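Local coordinates for protein beta-lactamase (Klebsiella pneumoniae, PDB 6K9T) that probably catalyses hydrolysis of beta-lactams to substituted beta-amino acids as a class C beta-lactamase, and here carries ring-opened cefotaxime bound covalently, at residues A[71-76]-A[228-233]; A[153-158]-A[299-304]; A[320-325]-A[350-355]. All coordinates share one frame; numbering follows the deposited sequence.

Interaction 1: A[71-76]-A[228-233]. With CEF (CEFOTAXIME, C3' cleaved, open, bound form), chain B.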
loop_
_atom_site.group_PDB
_atom_site.type_symbol
_atom_site.label_atom_id
_atom_site.label_comp_id
_atom_site.label_asym_id
_atom_site.label_seq_id
_atom_site.Cartn_x
_atom_site.Cartn_y
_atom_site.Cartn_z
ATOM N N SER A 71 1.841 4.009 -3.513
ATOM C CA SER A 71 1.400 4.045 -2.127
ATOM C C SER A 71 1.050 2.723 -1.494
ATOM O O SER A 71 0.793 2.652 -0.295
ATOM C CB SER A 71 0.217 4.970 -2.008
ATOM O OG SER A 71 0.590 6.336 -2.189
ATOM N N LEU A 72 1.063 1.641 -2.278
ATOM C CA LEU A 72 0.983 0.325 -1.580
ATOM C C LEU A 72 2.176 0.151 -0.651
ATOM O O LEU A 72 2.078 -0.574 0.358
ATOM C CB LEU A 72 0.947 -0.871 -2.529
ATOM C CG LEU A 72 -0.394 -1.310 -3.129
ATOM C CD1 LEU A 72 -1.262 -0.237 -3.587
ATOM C CD2 LEU A 72 -0.204 -2.386 -4.162
ATOM N N SER A 73 3.271 0.881 -0.951
ATOM C CA SER A 73 4.472 0.882 -0.114
ATOM C C SER A 73 4.144 1.273 1.335
ATOM O O SER A 73 4.843 0.851 2.232
ATOM C CB SER A 73 5.519 1.862 -0.691
ATOM O OG SER A 73 5.812 1.532 -2.047
ATOM N N LYS A 74 3.096 2.072 1.579
ATOM C CA LYS A 74 2.758 2.505 2.935
ATOM C C LYS A 74 2.421 1.306 3.806
ATOM O O LYS A 74 2.639 1.348 5.044
ATOM C CB LYS A 74 1.594 3.521 2.898
ATOM C CG LYS A 74 1.920 4.807 2.097
ATOM C CD LYS A 74 0.894 5.847 2.504
ATOM C CE LYS A 74 1.256 7.253 1.973
ATOM N NZ LYS A 74 0.905 7.336 0.503
ATOM N N THR A 75 1.811 0.268 3.239
ATOM C CA THR A 75 1.461 -0.862 4.068
ATOM C C THR A 75 2.681 -1.615 4.550
ATOM O O THR A 75 2.588 -2.248 5.623
ATOM C CB THR A 75 0.462 -1.827 3.359
ATOM O OG1 THR A 75 1.100 -2.465 2.249
ATOM C CG2 THR A 75 -0.744 -1.103 2.806
ATOM N N PHE A 76 3.802 -1.516 3.832
ATOM C CA PHE A 76 5.002 -2.167 4.341
ATOM C C PHE A 76 5.614 -1.390 5.505
ATOM O O PHE A 76 6.080 -1.998 6.442
ATOM C CB PHE A 76 6.058 -2.379 3.203
ATOM C CG PHE A 76 5.564 -3.312 2.127
ATOM C CD1 PHE A 76 4.719 -2.875 1.131
ATOM C CD2 PHE A 76 5.846 -4.639 2.200
ATOM C CE1 PHE A 76 4.202 -3.693 0.184
ATOM C CE2 PHE A 76 5.325 -5.522 1.228
ATOM C CZ PHE A 76 4.482 -5.018 0.217
ATOM N N TYR A 228 6.375 5.426 -1.124
ATOM C CA TYR A 228 6.078 5.088 -2.511
ATOM C C TYR A 228 7.198 4.295 -3.170
ATOM O O TYR A 228 7.200 4.217 -4.406
ATOM C CB TYR A 228 5.738 6.375 -3.345
ATOM C CG TYR A 228 6.828 7.456 -3.294
ATOM C CD1 TYR A 228 7.996 7.337 -4.049
ATOM C CD2 TYR A 228 6.671 8.594 -2.482
ATOM C CE1 TYR A 228 9.013 8.333 -3.993
ATOM C CE2 TYR A 228 7.672 9.562 -2.413
ATOM C CZ TYR A 228 8.830 9.409 -3.162
ATOM O OH TYR A 228 9.869 10.351 -3.084
ATOM N N GLY A 229 8.102 3.669 -2.406
ATOM C CA GLY A 229 9.340 3.131 -3.040
ATOM C C GLY A 229 9.333 1.691 -3.571
ATOM O O GLY A 229 10.322 1.290 -4.194
ATOM N N ILE A 230 8.314 0.895 -3.307
ATOM C CA ILE A 230 8.389 -0.546 -3.597
ATOM C C ILE A 230 8.158 -0.844 -5.075
ATOM O O ILE A 230 7.255 -0.268 -5.727
ATOM C CB ILE A 230 7.387 -1.322 -2.766
ATOM C CG1 ILE A 230 7.800 -1.215 -1.305
ATOM C CG2 ILE A 230 7.258 -2.828 -3.181
ATOM C CD1 ILE A 230 8.943 -2.254 -0.972
ATOM N N LYS A 231 9.015 -1.711 -5.639
ATOM C CA LYS A 231 8.836 -2.315 -6.985
ATOM C C LYS A 231 8.656 -3.783 -6.748
ATOM O O LYS A 231 9.425 -4.386 -6.009
ATOM C CB LYS A 231 10.069 -2.093 -7.870
ATOM C CG LYS A 231 10.176 -0.764 -8.514
ATOM C CD LYS A 231 10.384 0.355 -7.653
ATOM C CE LYS A 231 11.656 0.375 -6.939
ATOM N NZ LYS A 231 12.036 1.843 -6.369
ATOM N N THR A 232 7.655 -4.419 -7.376
ATOM C CA THR A 232 7.396 -5.832 -7.108
ATOM C C THR A 232 6.655 -6.506 -8.238
ATOM O O THR A 232 6.173 -5.837 -9.152
ATOM C CB THR A 232 6.528 -5.969 -5.822
ATOM O OG1 THR A 232 6.331 -7.336 -5.412
ATOM C CG2 THR A 232 5.259 -5.288 -5.996
ATOM N N THR A 233 6.613 -7.824 -8.200
ATOM C CA THR A 233 5.774 -8.606 -9.149
ATOM C C THR A 233 4.377 -8.803 -8.555
ATOM O O THR A 233 4.154 -8.711 -7.329
ATOM C CB THR A 233 6.370 -9.979 -9.413
ATOM O OG1 THR A 233 6.393 -10.722 -8.185
ATOM C CG2 THR A 233 7.789 -9.854 -9.966
HETATM S S1 CEF B . -0.708 10.709 -3.418
HETATM C C1 CEF B . -2.377 11.004 -3.362
HETATM C C2 CEF B . -3.195 10.532 -4.601
HETATM C C3 CEF B . -4.486 10.906 -4.933
HETATM C C4 CEF B . -2.515 9.204 -5.278
HETATM C C5 CEF B . -3.122 8.465 -6.439
HETATM O O1 CEF B . -3.667 9.061 -7.422
HETATM O O2 CEF B . -3.077 7.213 -6.353
HETATM N N1 CEF B . -1.299 8.578 -4.751
HETATM C C6 CEF B . -0.729 9.045 -3.514
HETATM C C7 CEF B . 0.685 8.372 -3.497
HETATM C C8 CEF B . 0.341 6.944 -3.381
HETATM O O3 CEF B . 0.300 6.198 -4.362
HETATM N N2 CEF B . 1.359 8.587 -4.725
HETATM C C9 CEF B . 2.248 9.669 -4.790
HETATM O O4 CEF B . 2.447 10.343 -3.794
HETATM C C10 CEF B . 2.871 9.940 -6.124
HETATM N N3 CEF B . 4.134 9.888 -6.385
HETATM O O5 CEF B . 5.033 9.612 -5.436
HETATM C C11 CEF B . 6.242 9.334 -6.149
HETATM C C12 CEF B . 1.870 10.213 -7.216
HETATM C C13 CEF B . 0.427 10.097 -7.182
HETATM S S2 CEF B . -0.095 10.499 -8.608
HETATM C C14 CEF B . 1.208 10.817 -9.441
HETATM N N4 CEF B . 1.237 11.218 -10.790
HETATM N N5 CEF B . 2.363 10.655 -8.627
#
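Ser-73 OG is gripped from two directions: it accepts the backbone N-H of Ile-230 (Ser-73 OG to Ile-230 N 2.9 Å, 165° at the hydrogen) and is itself hydrogen-bonded to the carbonyl of Gly-70. Ser-73 lies inside the Ser-Leu-Ser-Lys sequence that fits the SxxK motif of serine beta-lactamases, at the start of helix 73-86. With OG anti to its own carbonyl carbon (chi1 -56°), the hydroxyl is set against the 228-233 backbone, and Ile-230 CB packs 3.3 Å from Ser-73 OG. One helical turn on, Phe-76 CD1 meets Ile-230 CG1 at 4.3 Å, while the Phe-76 ring also stacks with Tyr-240.

Ser-71, where the backbones come closest, sends its CB away from 228-233, and its OG is bonded to cefotaxime C8, making the acyl-enzyme. Ser-71 N donates to the acyl oxygen O3 (2.8 Å) as one arm of the oxyanion hole. Lys-74 folds its end back towards this centre by a bend at chi4 (78°); NZ is hydrogen-bonded to Tyr-156 OH and Asn-158 OD1. Tyr-228 lies alongside the oxime side chain of cefotaxime, its hydroxyl hydrogen-bonded to the backbone N of Glu-221. The methyl carbon C11 of the drug sits over the centre of one face of the Tyr-228 ring, 3.3 Å above its plane.

Interaction 2: A[153-158]-A[299-304]. With CEF (CEFOTAXIME, C3' cleaved, open, bound form), chain B.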
loop_
_atom_site.group_PDB
_atom_site.type_symbol
_atom_site.label_atom_id
_atom_site.label_comp_id
_atom_site.label_asym_id
_atom_site.label_seq_id
_atom_site.Cartn_x
_atom_site.Cartn_y
_atom_site.Cartn_z
ATOM N N HIS A 153 -8.803 14.900 12.719
ATOM C CA HIS A 153 -9.083 14.863 11.284
ATOM C C HIS A 153 -8.165 13.911 10.574
ATOM O O HIS A 153 -7.074 13.608 11.086
ATOM C CB HIS A 153 -8.918 16.258 10.683
ATOM C CG HIS A 153 -9.976 17.227 11.126
ATOM N ND1 HIS A 153 -9.945 17.861 12.352
ATOM C CD2 HIS A 153 -11.072 17.682 10.482
ATOM C CE1 HIS A 153 -10.999 18.666 12.452
ATOM N NE2 HIS A 153 -11.702 18.583 11.335
ATOM N N ARG A 154 -8.629 13.410 9.448
ATOM C CA ARG A 154 -7.827 12.522 8.620
ATOM C C ARG A 154 -7.366 13.332 7.417
ATOM O O ARG A 154 -8.196 13.893 6.639
ATOM C CB ARG A 154 -8.653 11.284 8.217
ATOM C CG ARG A 154 -7.840 10.349 7.299
ATOM C CD ARG A 154 -8.712 9.169 6.904
ATOM N NE ARG A 154 -7.963 8.155 6.146
ATOM C CZ ARG A 154 -7.732 8.168 4.848
ATOM N NH1 ARG A 154 -8.102 9.214 4.098
ATOM N NH2 ARG A 154 -7.092 7.155 4.286
ATOM N N VAL A 155 -6.044 13.383 7.227
ATOM C CA VAL A 155 -5.408 13.966 6.049
ATOM C C VAL A 155 -4.380 12.938 5.552
ATOM O O VAL A 155 -3.353 12.772 6.202
ATOM C CB VAL A 155 -4.748 15.315 6.348
ATOM C CG1 VAL A 155 -3.995 15.853 5.113
ATOM C CG2 VAL A 155 -5.792 16.345 6.820
ATOM N N TYR A 156 -4.662 12.302 4.444
ATOM C CA TYR A 156 -3.700 11.316 3.927
ATOM C C TYR A 156 -2.355 11.975 3.727
ATOM O O TYR A 156 -2.296 13.082 3.141
ATOM C CB TYR A 156 -4.221 10.731 2.626
ATOM C CG TYR A 156 -3.476 9.573 2.095
ATOM C CD1 TYR A 156 -2.283 9.746 1.424
ATOM C CD2 TYR A 156 -4.003 8.304 2.179
ATOM C CE1 TYR A 156 -1.610 8.668 0.822
ATOM C CE2 TYR A 156 -3.322 7.215 1.582
ATOM C CZ TYR A 156 -2.140 7.428 0.935
ATOM O OH TYR A 156 -1.501 6.380 0.266
ATOM N N SER A 157 -1.255 11.342 4.200
ATOM C CA SER A 157 0.028 12.018 4.194
ATOM C C SER A 157 1.200 11.111 3.849
ATOM O O SER A 157 1.463 10.130 4.567
ATOM C CB SER A 157 0.268 12.713 5.561
ATOM O OG SER A 157 1.564 13.356 5.526
ATOM N N ASN A 158 1.975 11.487 2.823
ATOM C CA ASN A 158 3.255 10.807 2.579
ATOM C C ASN A 158 4.267 11.133 3.661
ATOM O O ASN A 158 5.113 10.311 3.977
ATOM C CB ASN A 158 3.868 11.243 1.228
ATOM C CG ASN A 158 3.171 10.663 0.028
ATOM O OD1 ASN A 158 2.532 9.610 0.093
ATOM N ND2 ASN A 158 3.398 11.285 -1.133
ATOM N N MET A 299 -7.120 13.328 -1.001
ATOM C CA MET A 299 -6.586 14.675 -1.158
ATOM C C MET A 299 -7.331 15.681 -0.350
ATOM O O MET A 299 -6.933 16.878 -0.384
ATOM C CB MET A 299 -6.562 15.113 -2.635
ATOM C CG MET A 299 -5.509 14.339 -3.412
ATOM S SD MET A 299 -5.495 14.943 -5.092
ATOM C CE MET A 299 -7.012 14.347 -5.782
ATOM N N THR A 300 -8.381 15.296 0.333
ATOM C CA THR A 300 -9.123 16.247 1.173
ATOM C C THR A 300 -9.102 15.843 2.652
ATOM O O THR A 300 -8.954 14.682 2.996
ATOM C CB THR A 300 -10.561 16.323 0.703
ATOM O OG1 THR A 300 -11.118 15.005 0.739
ATOM C CG2 THR A 300 -10.583 16.886 -0.743
ATOM N N LYS A 301 -9.302 16.809 3.513
ATOM C CA LYS A 301 -9.435 16.584 4.956
ATOM C C LYS A 301 -10.829 16.067 5.276
ATOM O O LYS A 301 -11.838 16.532 4.697
ATOM C CB LYS A 301 -9.150 17.884 5.708
ATOM C CG LYS A 301 -9.191 17.727 7.184
ATOM C CD LYS A 301 -8.991 19.113 7.841
ATOM C CE LYS A 301 -7.586 19.511 7.994
ATOM N NZ LYS A 301 -7.657 20.968 8.537
ATOM N N SER A 302 -10.909 15.102 6.176
ATOM C CA SER A 302 -12.221 14.620 6.678
ATOM C C SER A 302 -12.168 14.523 8.218
ATOM O O SER A 302 -11.098 14.484 8.831
ATOM C CB SER A 302 -12.604 13.278 6.029
ATOM O OG SER A 302 -11.572 12.291 6.292
ATOM N N VAL A 303 -13.331 14.510 8.871
ATOM C CA VAL A 303 -13.404 14.313 10.312
ATOM C C VAL A 303 -13.037 12.877 10.642
ATOM O O VAL A 303 -13.412 11.974 9.888
ATOM C CB VAL A 303 -14.810 14.644 10.796
ATOM C CG1 VAL A 303 -15.009 14.115 12.222
ATOM C CG2 VAL A 303 -14.993 16.145 10.672
ATOM N N ALA A 304 -12.231 12.657 11.692
ATOM C CA ALA A 304 -11.857 11.301 12.108
ATOM C C ALA A 304 -12.402 11.088 13.493
ATOM O O ALA A 304 -12.249 11.954 14.390
ATOM C CB ALA A 304 -10.332 11.163 12.117
HETATM S S1 CEF B . -0.708 10.709 -3.418
HETATM C C1 CEF B . -2.377 11.004 -3.362
HETATM C C2 CEF B . -3.195 10.532 -4.601
HETATM C C3 CEF B . -4.486 10.906 -4.933
HETATM C C4 CEF B . -2.515 9.204 -5.278
HETATM C C5 CEF B . -3.122 8.465 -6.439
HETATM O O1 CEF B . -3.667 9.061 -7.422
HETATM O O2 CEF B . -3.077 7.213 -6.353
HETATM N N1 CEF B . -1.299 8.578 -4.751
HETATM C C6 CEF B . -0.729 9.045 -3.514
HETATM C C7 CEF B . 0.685 8.372 -3.497
HETATM C C8 CEF B . 0.341 6.944 -3.381
HETATM O O3 CEF B . 0.300 6.198 -4.362
HETATM N N2 CEF B . 1.359 8.587 -4.725
HETATM C C9 CEF B . 2.248 9.669 -4.790
HETATM O O4 CEF B . 2.447 10.343 -3.794
HETATM C C10 CEF B . 2.871 9.940 -6.124
HETATM N N3 CEF B . 4.134 9.888 -6.385
HETATM O O5 CEF B . 5.033 9.612 -5.436
HETATM C C11 CEF B . 6.242 9.334 -6.149
HETATM C C12 CEF B . 1.870 10.213 -7.216
HETATM C C13 CEF B . 0.427 10.097 -7.182
HETATM S S2 CEF B . -0.095 10.499 -8.608
HETATM C C14 CEF B . 1.208 10.817 -9.441
HETATM N N4 CEF B . 1.237 11.218 -10.790
HETATM N N5 CEF B . 2.363 10.655 -8.627
HETATM O O HOH W 1 -9.512 11.734 4.715
HETATM O O HOH W 2 -7.108 12.748 3.040
#
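The two-residue strand 153-154 pairs antiparallel with the start of strand 302-311, with Arg-154 and Ser-302 as a hydrogen-bonded pair (Arg-154 N to Ser-302 O 2.8 Å, Ser-302 N to Arg-154 O 3.0 Å) and His-153 and Val-303 as the non-hydrogen-bonded pair. This attaches 153-154 as an outermost strand of the large antiparallel sheet. The Lys-301 methylenes run obliquely past two partners: CD lies 3.7 Å from His-153 CD2, and CG 3.7 Å from Val-155 CG2. A bend at chi3 (-84°) carries the ammonium to a salt bridge with Asp-148. Ala-304 CB packs against the backbone of His-153 and Arg-154.

On the face shared by Arg-154 and Ser-302, a water lies 3.0 Å from Arg-154 NH1, in the guanidinium plane, and 2.7 Å from Ser-302 OG, which is also hydrogen-bonded to Ser-270 OG. Extended from CG to NE, the arginine donates from NE to Gln-275 and forms a salt bridge through NH2 with Glu-280. A second water accepts from Tyr-156 N, its O 2.7 Å from Thr-300 O. Segment 153-158 then enters the active site, where Tyr-156 OH is hydrogen-bonded to Lys-321 NZ. Asn-158 ND2 donates almost straight to cefotaxime O4 (3.0 Å, 172°). Direct pairing giving way to water implies that the strands part as the chain nears the drug, while Arg-154 sets NH2 at the edge of the Tyr-156 ring, in its plane.

Interaction 3: A[320-325]-A[350-355]. With CEF (CEFOTAXIME, C3' cleaved, open, bound form), chain B.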
loop_
_atom_site.group_PDB
_atom_site.type_symbol
_atom_site.label_atom_id
_atom_site.label_comp_id
_atom_site.label_asym_id
_atom_site.label_seq_id
_atom_site.Cartn_x
_atom_site.Cartn_y
_atom_site.Cartn_z
ATOM N N ASN A 320 -8.353 -2.830 1.684
ATOM C CA ASN A 320 -7.772 -2.387 0.392
ATOM C C ASN A 320 -6.796 -1.257 0.523
ATOM O O ASN A 320 -6.680 -0.614 1.593
ATOM C CB ASN A 320 -8.901 -2.043 -0.626
ATOM C CG ASN A 320 -9.700 -0.777 -0.323
ATOM O OD1 ASN A 320 -9.601 -0.104 0.729
ATOM N ND2 ASN A 320 -10.565 -0.492 -1.243
ATOM N N LYS A 321 -6.011 -1.109 -0.565
ATOM C CA LYS A 321 -5.084 0.032 -0.675
ATOM C C LYS A 321 -4.857 0.301 -2.157
ATOM O O LYS A 321 -4.711 -0.616 -2.982
ATOM C CB LYS A 321 -3.739 -0.276 0.022
ATOM C CG LYS A 321 -2.769 0.878 0.170
ATOM C CD LYS A 321 -3.222 1.877 1.203
ATOM C CE LYS A 321 -2.394 3.212 1.087
ATOM N NZ LYS A 321 -2.825 4.057 -0.124
ATOM N N THR A 322 -4.801 1.591 -2.496
ATOM C CA THR A 322 -4.440 2.046 -3.861
ATOM C C THR A 322 -3.017 2.563 -3.904
ATOM O O THR A 322 -2.471 2.965 -2.859
ATOM C CB THR A 322 -5.353 3.156 -4.346
ATOM O OG1 THR A 322 -5.349 4.225 -3.388
ATOM C CG2 THR A 322 -6.771 2.654 -4.561
ATOM N N GLY A 323 -2.388 2.516 -5.080
ATOM C CA GLY A 323 -1.120 3.226 -5.182
ATOM C C GLY A 323 -0.941 3.723 -6.589
ATOM O O GLY A 323 -1.369 3.105 -7.568
ATOM N N SER A 324 -0.238 4.833 -6.744
ATOM C CA SER A 324 0.064 5.376 -8.081
ATOM C C SER A 324 1.400 6.076 -8.071
ATOM O O SER A 324 1.830 6.584 -7.040
ATOM C CB SER A 324 -0.972 6.371 -8.551
ATOM O OG SER A 324 -2.302 5.816 -8.454
ATOM N N THR A 325 2.055 6.085 -9.219
ATOM C CA THR A 325 3.189 6.986 -9.462
ATOM C C THR A 325 2.946 7.654 -10.781
ATOM O O THR A 325 1.924 7.422 -11.401
ATOM C CB THR A 325 4.493 6.256 -9.511
ATOM O OG1 THR A 325 4.514 5.335 -10.614
ATOM C CG2 THR A 325 4.734 5.465 -8.200
ATOM N N TYR A 350 -4.132 5.096 -14.246
ATOM C CA TYR A 350 -5.504 5.314 -14.736
ATOM C C TYR A 350 -6.413 5.439 -13.522
ATOM O O TYR A 350 -6.016 5.057 -12.394
ATOM C CB TYR A 350 -5.972 4.174 -15.694
ATOM C CG TYR A 350 -6.060 2.831 -15.016
ATOM C CD1 TYR A 350 -4.933 2.101 -14.685
ATOM C CD2 TYR A 350 -7.293 2.323 -14.650
ATOM C CE1 TYR A 350 -5.017 0.895 -14.037
ATOM C CE2 TYR A 350 -7.395 1.113 -14.034
ATOM C CZ TYR A 350 -6.226 0.379 -13.700
ATOM O OH TYR A 350 -6.330 -0.787 -13.002
ATOM N N SER A 351 -7.614 5.962 -13.698
ATOM C CA SER A 351 -8.360 6.405 -12.529
ATOM C C SER A 351 -8.739 5.288 -11.542
ATOM O O SER A 351 -9.039 4.133 -11.881
ATOM C CB SER A 351 -9.586 7.197 -12.952
ATOM O OG SER A 351 -10.519 6.388 -13.573
ATOM N N ILE A 352 -8.642 5.689 -10.267
ATOM C CA ILE A 352 -8.899 4.740 -9.184
ATOM C C ILE A 352 -10.318 4.183 -9.211
ATOM O O ILE A 352 -10.525 3.005 -8.916
ATOM C CB ILE A 352 -8.584 5.413 -7.845
ATOM C CG1 ILE A 352 -7.058 5.557 -7.718
ATOM C CG2 ILE A 352 -9.186 4.661 -6.610
ATOM C CD1 ILE A 352 -6.615 6.343 -6.506
ATOM N N ASP A 353 -11.302 4.972 -9.675
ATOM C CA ASP A 353 -12.683 4.438 -9.705
ATOM C C ASP A 353 -12.747 3.216 -10.626
ATOM O O ASP A 353 -13.507 2.274 -10.351
ATOM C CB ASP A 353 -13.675 5.525 -10.145
ATOM C CG ASP A 353 -13.559 5.827 -11.595
ATOM O OD1 ASP A 353 -12.495 6.362 -11.944
ATOM O OD2 ASP A 353 -14.486 5.483 -12.385
ATOM N N GLN A 354 -11.963 3.227 -11.713
ATOM C CA GLN A 354 -11.937 2.061 -12.591
ATOM C C GLN A 354 -11.257 0.849 -11.988
ATOM O O GLN A 354 -11.699 -0.269 -12.182
ATOM C CB GLN A 354 -11.257 2.417 -13.929
ATOM C CG GLN A 354 -12.007 3.548 -14.711
ATOM C CD GLN A 354 -11.309 3.785 -16.035
ATOM O OE1 GLN A 354 -11.488 3.006 -16.987
ATOM N NE2 GLN A 354 -10.470 4.812 -16.086
ATOM N N ARG A 355 -10.183 1.086 -11.213
ATOM C CA ARG A 355 -9.471 -0.024 -10.572
ATOM C C ARG A 355 -10.426 -0.698 -9.628
ATOM O O ARG A 355 -10.539 -1.933 -9.602
ATOM C CB ARG A 355 -8.233 0.474 -9.792
ATOM C CG ARG A 355 -7.332 1.375 -10.555
ATOM C CD ARG A 355 -6.096 1.702 -9.698
ATOM N NE ARG A 355 -5.524 2.904 -10.285
ATOM C CZ ARG A 355 -4.566 3.634 -9.753
ATOM N NH1 ARG A 355 -4.041 3.321 -8.597
ATOM N NH2 ARG A 355 -4.133 4.730 -10.412
HETATM S S1 CEF B . -0.708 10.709 -3.418
HETATM C C1 CEF B . -2.377 11.004 -3.362
HETATM C C2 CEF B . -3.195 10.532 -4.601
HETATM C C3 CEF B . -4.486 10.906 -4.933
HETATM C C4 CEF B . -2.515 9.204 -5.278
HETATM C C5 CEF B . -3.122 8.465 -6.439
HETATM O O1 CEF B . -3.667 9.061 -7.422
HETATM O O2 CEF B . -3.077 7.213 -6.353
HETATM N N1 CEF B . -1.299 8.578 -4.751
HETATM C C6 CEF B . -0.729 9.045 -3.514
HETATM C C7 CEF B . 0.685 8.372 -3.497
HETATM C C8 CEF B . 0.341 6.944 -3.381
HETATM O O3 CEF B . 0.300 6.198 -4.362
HETATM N N2 CEF B . 1.359 8.587 -4.725
HETATM C C9 CEF B . 2.248 9.669 -4.790
HETATM O O4 CEF B . 2.447 10.343 -3.794
HETATM C C10 CEF B . 2.871 9.940 -6.124
HETATM N N3 CEF B . 4.134 9.888 -6.385
HETATM O O5 CEF B . 5.033 9.612 -5.436
HETATM C C11 CEF B . 6.242 9.334 -6.149
HETATM C C12 CEF B . 1.870 10.213 -7.216
HETATM C C13 CEF B . 0.427 10.097 -7.182
HETATM S S2 CEF B . -0.095 10.499 -8.608
HETATM C C14 CEF B . 1.208 10.817 -9.441
HETATM N N4 CEF B . 1.237 11.218 -10.790
HETATM N N5 CEF B . 2.363 10.655 -8.627
#
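The guanidinium of Arg-355 is presented edge-on to Ser-324, so that both terminal nitrogens hold one oxygen: NH2 is 2.9 Å and NH1 3.0 Å from Ser-324 OG, which lies 5° out of the guanidinium plane. The same flat group uses its other edge on its own segment, where NE and NH2 together bind Tyr-350 O side-on, NH2 to O at 2.8 Å. Ile-352 covers one face, its CG1 lying 3.7 Å above the plane of the Arg-355 guanidinium, and NE in turn sits over the Tyr-350 ring. These bonds fix the rotation of the group; NH1 further donates to Ala-330 O and only weakly to Gly-323 O.

Lys-321, Thr-322 and Gly-323 fit the K(T/S)G motif of class C beta-lactamases, on strand 317-325 lining the active site, and the helix that begins at Ile-352 packs beside it. Thr-322 and Ile-352 cross at about a right angle, with Thr-322 CG2 3.7 Å from Ile-352 CG2. Ser-324 OG, turned to the side of its backbone N (chi1 -52°), accepts from Arg-355 and gives its own proton to the carboxylate oxygen O2 of cefotaxime at 2.6 Å. The Arg-355 charge, relayed through Ser-324 OG, would be expected to strengthen the hydroxyl as a donor to that carboxylate. Ser-324 N donates to the acyl oxygen O3 of the drug (2.8 Å, 167°), the second arm of the oxyanion hole, and Ser-324 O accepts from cefotaxime N2 at 3.1 Å.

In the fold
From the N terminus, segment 71-76 comes first and 153-158 next; interaction 1 then closes at 228-233 and interaction 2 at 299-304, so the two loops cross. Interaction 3 follows both in series, its loop containing strands 328-335 and 340-346. Interaction 1 ties the start of helix 73-86 to the turn that leads into strand 231-232 of the small three-stranded sheet, interaction 2 adds an outermost strand to the large sheet, and interaction 3 joins strand 317-325 of that sheet to the C-terminal helix 352-365. All three meet at cefotaxime, with Tyr-156 of interaction 2 reaching both of the others.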